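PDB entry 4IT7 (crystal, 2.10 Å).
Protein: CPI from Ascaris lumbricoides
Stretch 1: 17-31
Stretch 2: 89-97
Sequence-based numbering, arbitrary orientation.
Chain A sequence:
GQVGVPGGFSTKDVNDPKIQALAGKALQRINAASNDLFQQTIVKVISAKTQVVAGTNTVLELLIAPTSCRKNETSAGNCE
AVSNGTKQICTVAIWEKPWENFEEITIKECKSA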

# COMPACT_ATOMS: atom_id res chain seq x y z
N PRO A 17 5.52 -12.65 4.21
CA PRO A 17 5.12 -11.95 5.42
C PRO A 17 5.68 -10.54 5.45
O PRO A 17 5.00 -9.62 5.93
CB PRO A 17 5.72 -12.81 6.54
CG PRO A 17 5.94 -14.16 5.94
CD PRO A 17 6.28 -13.89 4.49
N LYS A 18 6.87 -10.35 4.91
CA LYS A 18 7.42 -9.02 4.76
C LYS A 18 6.68 -8.16 3.69
O LYS A 18 6.53 -6.97 3.88
CB LYS A 18 8.95 -9.07 4.49
CG LYS A 18 9.66 -7.72 4.29
CD LYS A 18 9.42 -6.69 5.41
CE LYS A 18 10.46 -5.57 5.47
NZ LYS A 18 10.69 -4.91 4.15
N ILE A 19 6.27 -8.75 2.57
CA ILE A 19 5.51 -8.00 1.57
C ILE A 19 4.18 -7.53 2.16
O ILE A 19 3.85 -6.36 2.02
CB ILE A 19 5.27 -8.76 0.24
CG1 ILE A 19 6.60 -9.02 -0.47
CG2 ILE A 19 4.29 -8.00 -0.69
CD1 ILE A 19 7.43 -7.82 -0.90
N GLN A 20 3.46 -8.41 2.85
CA GLN A 20 2.24 -8.05 3.54
C GLN A 20 2.39 -6.84 4.51
O GLN A 20 1.65 -5.85 4.41
CB GLN A 20 1.67 -9.27 4.26
CG GLN A 20 1.07 -10.33 3.32
CD GLN A 20 -0.19 -9.87 2.57
OE1 GLN A 20 -1.06 -9.23 3.14
NE2 GLN A 20 -0.30 -10.23 1.29
N ALA A 21 3.36 -6.92 5.42
CA ALA A 21 3.74 -5.81 6.34
C ALA A 21 3.94 -4.54 5.57
O ALA A 21 3.34 -3.51 5.90
CB ALA A 21 5.03 -6.15 7.08
N LEU A 22 4.74 -4.60 4.50
CA LEU A 22 4.95 -3.41 3.71
C LEU A 22 3.66 -2.84 3.07
O LEU A 22 3.47 -1.61 3.08
CB LEU A 22 6.00 -3.63 2.62
CG LEU A 22 7.49 -3.80 2.93
CD1 LEU A 22 8.24 -3.82 1.61
CD2 LEU A 22 8.10 -2.82 3.93
N ALA A 23 2.79 -3.72 2.52
CA ALA A 23 1.49 -3.27 1.93
C ALA A 23 0.67 -2.54 3.02
O ALA A 23 0.09 -1.51 2.77
CB ALA A 23 0.71 -4.45 1.33
N GLY A 24 0.69 -3.07 4.24
CA GLY A 24 -0.05 -2.53 5.34
C GLY A 24 0.40 -1.12 5.60
O GLY A 24 -0.41 -0.24 5.82
N LYS A 25 1.71 -0.91 5.54
CA LYS A 25 2.27 0.39 5.83
C LYS A 25 1.96 1.31 4.69
O LYS A 25 1.71 2.51 4.92
CB LYS A 25 3.78 0.33 6.11
CG LYS A 25 4.16 -0.18 7.50
CD LYS A 25 5.69 -0.12 7.77
CE LYS A 25 6.42 -1.33 7.18
NZ LYS A 25 7.92 -1.38 7.39
N ALA A 26 1.97 0.79 3.46
CA ALA A 26 1.69 1.64 2.30
C ALA A 26 0.20 2.11 2.35
O ALA A 26 -0.12 3.26 1.99
CB ALA A 26 1.99 0.92 1.00
N LEU A 27 -0.69 1.25 2.87
CA LEU A 27 -2.09 1.62 3.07
C LEU A 27 -2.25 2.78 4.06
O LEU A 27 -2.95 3.73 3.74
CB LEU A 27 -2.94 0.42 3.53
CG LEU A 27 -4.45 0.81 3.54
CD1 LEU A 27 -5.07 0.96 2.14
CD2 LEU A 27 -5.24 -0.15 4.41
N GLN A 28 -1.62 2.69 5.24
CA GLN A 28 -1.66 3.78 6.19
C GLN A 28 -1.19 5.07 5.55
O GLN A 28 -1.75 6.13 5.75
CB GLN A 28 -0.77 3.45 7.33
CG GLN A 28 -1.33 2.45 8.32
CD GLN A 28 -0.43 2.40 9.53
OE1 GLN A 28 0.79 2.36 9.40
NE2 GLN A 28 -1.02 2.45 10.73
N ARG A 29 -0.17 4.98 4.73
CA ARG A 29 0.29 6.14 4.00
C ARG A 29 -0.75 6.65 2.98
O ARG A 29 -0.98 7.83 2.86
CB ARG A 29 1.60 5.78 3.30
CG ARG A 29 2.79 6.65 3.60
CD ARG A 29 3.44 6.44 4.97
NE ARG A 29 3.00 5.25 5.72
CZ ARG A 29 3.72 4.64 6.67
NH1 ARG A 29 3.23 3.58 7.33
NH2 ARG A 29 4.94 5.08 6.98
N ILE A 30 -1.37 5.76 2.22
CA ILE A 30 -2.41 6.20 1.27
C ILE A 30 -3.51 6.91 2.05
O ILE A 30 -3.87 8.00 1.71
CB ILE A 30 -3.00 4.98 0.50
CG1 ILE A 30 -1.92 4.33 -0.38
CG2 ILE A 30 -4.25 5.38 -0.29
CD1 ILE A 30 -2.26 2.92 -0.87
N ASN A 31 -3.96 6.33 3.14
CA ASN A 31 -5.05 6.91 3.89
C ASN A 31 -4.70 8.26 4.52
O ASN A 31 -5.54 9.19 4.49
CB ASN A 31 -5.56 5.89 4.96
CG ASN A 31 -6.59 4.89 4.36
OD1 ASN A 31 -7.31 5.20 3.39
ND2 ASN A 31 -6.66 3.71 4.93
N ILE A 89 -6.37 1.11 -7.97
CA ILE A 89 -5.05 0.47 -8.01
C ILE A 89 -3.98 1.53 -7.80
O ILE A 89 -3.90 2.55 -8.53
CB ILE A 89 -4.76 -0.27 -9.31
CG1 ILE A 89 -5.82 -1.35 -9.52
CG2 ILE A 89 -3.37 -0.92 -9.24
CD1 ILE A 89 -5.85 -1.88 -10.94
N CYS A 90 -3.20 1.30 -6.76
CA CYS A 90 -2.17 2.24 -6.37
C CYS A 90 -0.87 1.49 -6.53
O CYS A 90 -0.77 0.33 -6.09
CB CYS A 90 -2.40 2.67 -4.94
SG CYS A 90 -4.02 3.45 -4.61
N THR A 91 0.06 2.12 -7.26
CA THR A 91 1.46 1.77 -7.34
C THR A 91 2.22 2.52 -6.22
O THR A 91 2.12 3.75 -6.05
CB THR A 91 1.99 2.10 -8.73
OG1 THR A 91 1.19 1.41 -9.69
CG2 THR A 91 3.45 1.66 -8.90
N VAL A 92 2.91 1.74 -5.40
CA VAL A 92 3.62 2.20 -4.23
C VAL A 92 5.05 1.66 -4.32
O VAL A 92 5.25 0.47 -4.66
CB VAL A 92 3.01 1.66 -2.92
CG1 VAL A 92 3.61 2.38 -1.72
CG2 VAL A 92 1.50 1.82 -2.91
N ALA A 93 6.04 2.54 -4.05
CA ALA A 93 7.45 2.18 -3.99
C ALA A 93 7.94 2.38 -2.56
O ALA A 93 7.71 3.42 -1.91
CB ALA A 93 8.26 3.00 -4.99
N ILE A 94 8.54 1.32 -2.03
CA ILE A 94 9.15 1.42 -0.75
C ILE A 94 10.65 1.17 -0.82
O ILE A 94 11.12 0.17 -1.40
CB ILE A 94 8.43 0.63 0.34
CG1 ILE A 94 9.46 -0.11 1.13
CG2 ILE A 94 7.25 -0.21 -0.17
CD1 ILE A 94 9.26 0.11 2.61
N TRP A 95 11.40 2.13 -0.26
CA TRP A 95 12.84 2.20 -0.39
C TRP A 95 13.48 2.10 0.96
O TRP A 95 13.21 2.93 1.85
CB TRP A 95 13.23 3.50 -1.08
CG TRP A 95 14.68 3.52 -1.47
CD1 TRP A 95 15.52 2.43 -1.65
CD2 TRP A 95 15.49 4.69 -1.78
NE1 TRP A 95 16.76 2.83 -2.03
CE2 TRP A 95 16.82 4.19 -2.12
CE3 TRP A 95 15.26 6.08 -1.81
CZ2 TRP A 95 17.87 5.04 -2.47
CZ3 TRP A 95 16.33 6.92 -2.17
CH2 TRP A 95 17.59 6.42 -2.49
N GLU A 96 14.29 1.06 1.13
CA GLU A 96 14.97 0.82 2.41
C GLU A 96 16.49 0.86 2.35
O GLU A 96 17.12 0.21 1.51
CB GLU A 96 14.54 -0.48 3.05
CG GLU A 96 13.11 -0.83 2.86
CD GLU A 96 12.89 -2.30 3.06
OE1 GLU A 96 13.05 -2.74 4.19
OE2 GLU A 96 12.59 -3.02 2.09
N LYS A 97 17.05 1.62 3.29
CA LYS A 97 18.50 1.72 3.44
C LYS A 97 18.84 1.55 4.89
O LYS A 97 18.96 2.56 5.61
CB LYS A 97 18.98 3.08 2.93
CG LYS A 97 18.89 3.18 1.43
CD LYS A 97 19.44 4.49 0.93
CE LYS A 97 18.53 5.63 1.32
NZ LYS A 97 18.87 6.86 0.55
O HOH W 1 12.47 -5.92 2.37

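A helix packed across a β-strand usually meets it through one stripe of side chains from each element, because each repeat brings side chains back to the same face: every three to four residues in a helix, every two in a strand. The contact between helix 17-31 and strand 89-97 in CPI from Ascaris lumbricoides illustrates the rule. Leu-22, Ala-26 and Ile-30, spaced four apart, direct their CA-to-CB bonds toward the strand; Cys-90, Val-92, Ile-94 and Glu-96, spaced two apart, do the same toward the helix. The N-to-C directions make an angle of 114°, so the order is reversed, Leu-22 lying by Ile-94, Ala-26 by Val-92 and Ile-30 by Cys-90.

Leu-22 and Ile-94 cover the most surface, 53 and 51 Å² of the 321 Å² buried in all. Their side chains meet end to end, CD2 of Leu-22 lying 3.4 Å from CD1 of Ile-94, a close apolar contact. Leu-22 adopts the common m,t rotamer, whereas both chi angles of Ile-94 (135° and 131°) fall between the usual wells. Both residues are buried, and branched hydrocarbon suits this place: it fills the space between the CA atoms of Leu-22 and Ile-94, 7.8 Å apart, and leaves no polar side-chain group in need of a partner.

One helical turn later the solution is different. The CA atoms of Ala-26 and Val-92 are only 6.8 Å apart, and the single methyl of alanine suffices, its CB touching CG1 of Val-92 at 3.5 Å. At the next turn the separation widens to 8.6 Å between the CA atoms of Ile-30 and Cys-90, and a longer side chain spans it. Ile-30, which loses 46 Å² to the strand, reaches out in an m,t conformation to place its CD1 4.1 Å from CB of Cys-90 and 4.4 Å from CG2 of Val-92. Cys-90 is also bonded covalently to a group elsewhere in the structure.

At the other end the stripe turns polar. The CA-to-CB bond of Lys-18 points sideways, but its long chain carries the ammonium group to the strand, where NZ donates a hydrogen bond to OE1 of Glu-96 at 3.2 Å, completing a salt bridge. A water reinforces the pair, accepting from Lys-18 NZ at 2.7 Å and donating to Glu-96 OE2 at 2.9 Å, so both carboxylate oxygens are engaged. Lys-18 is exposed and Glu-96 partly so, a setting in which charge can be paired and hydrated, while the apolar residues fill the buried part.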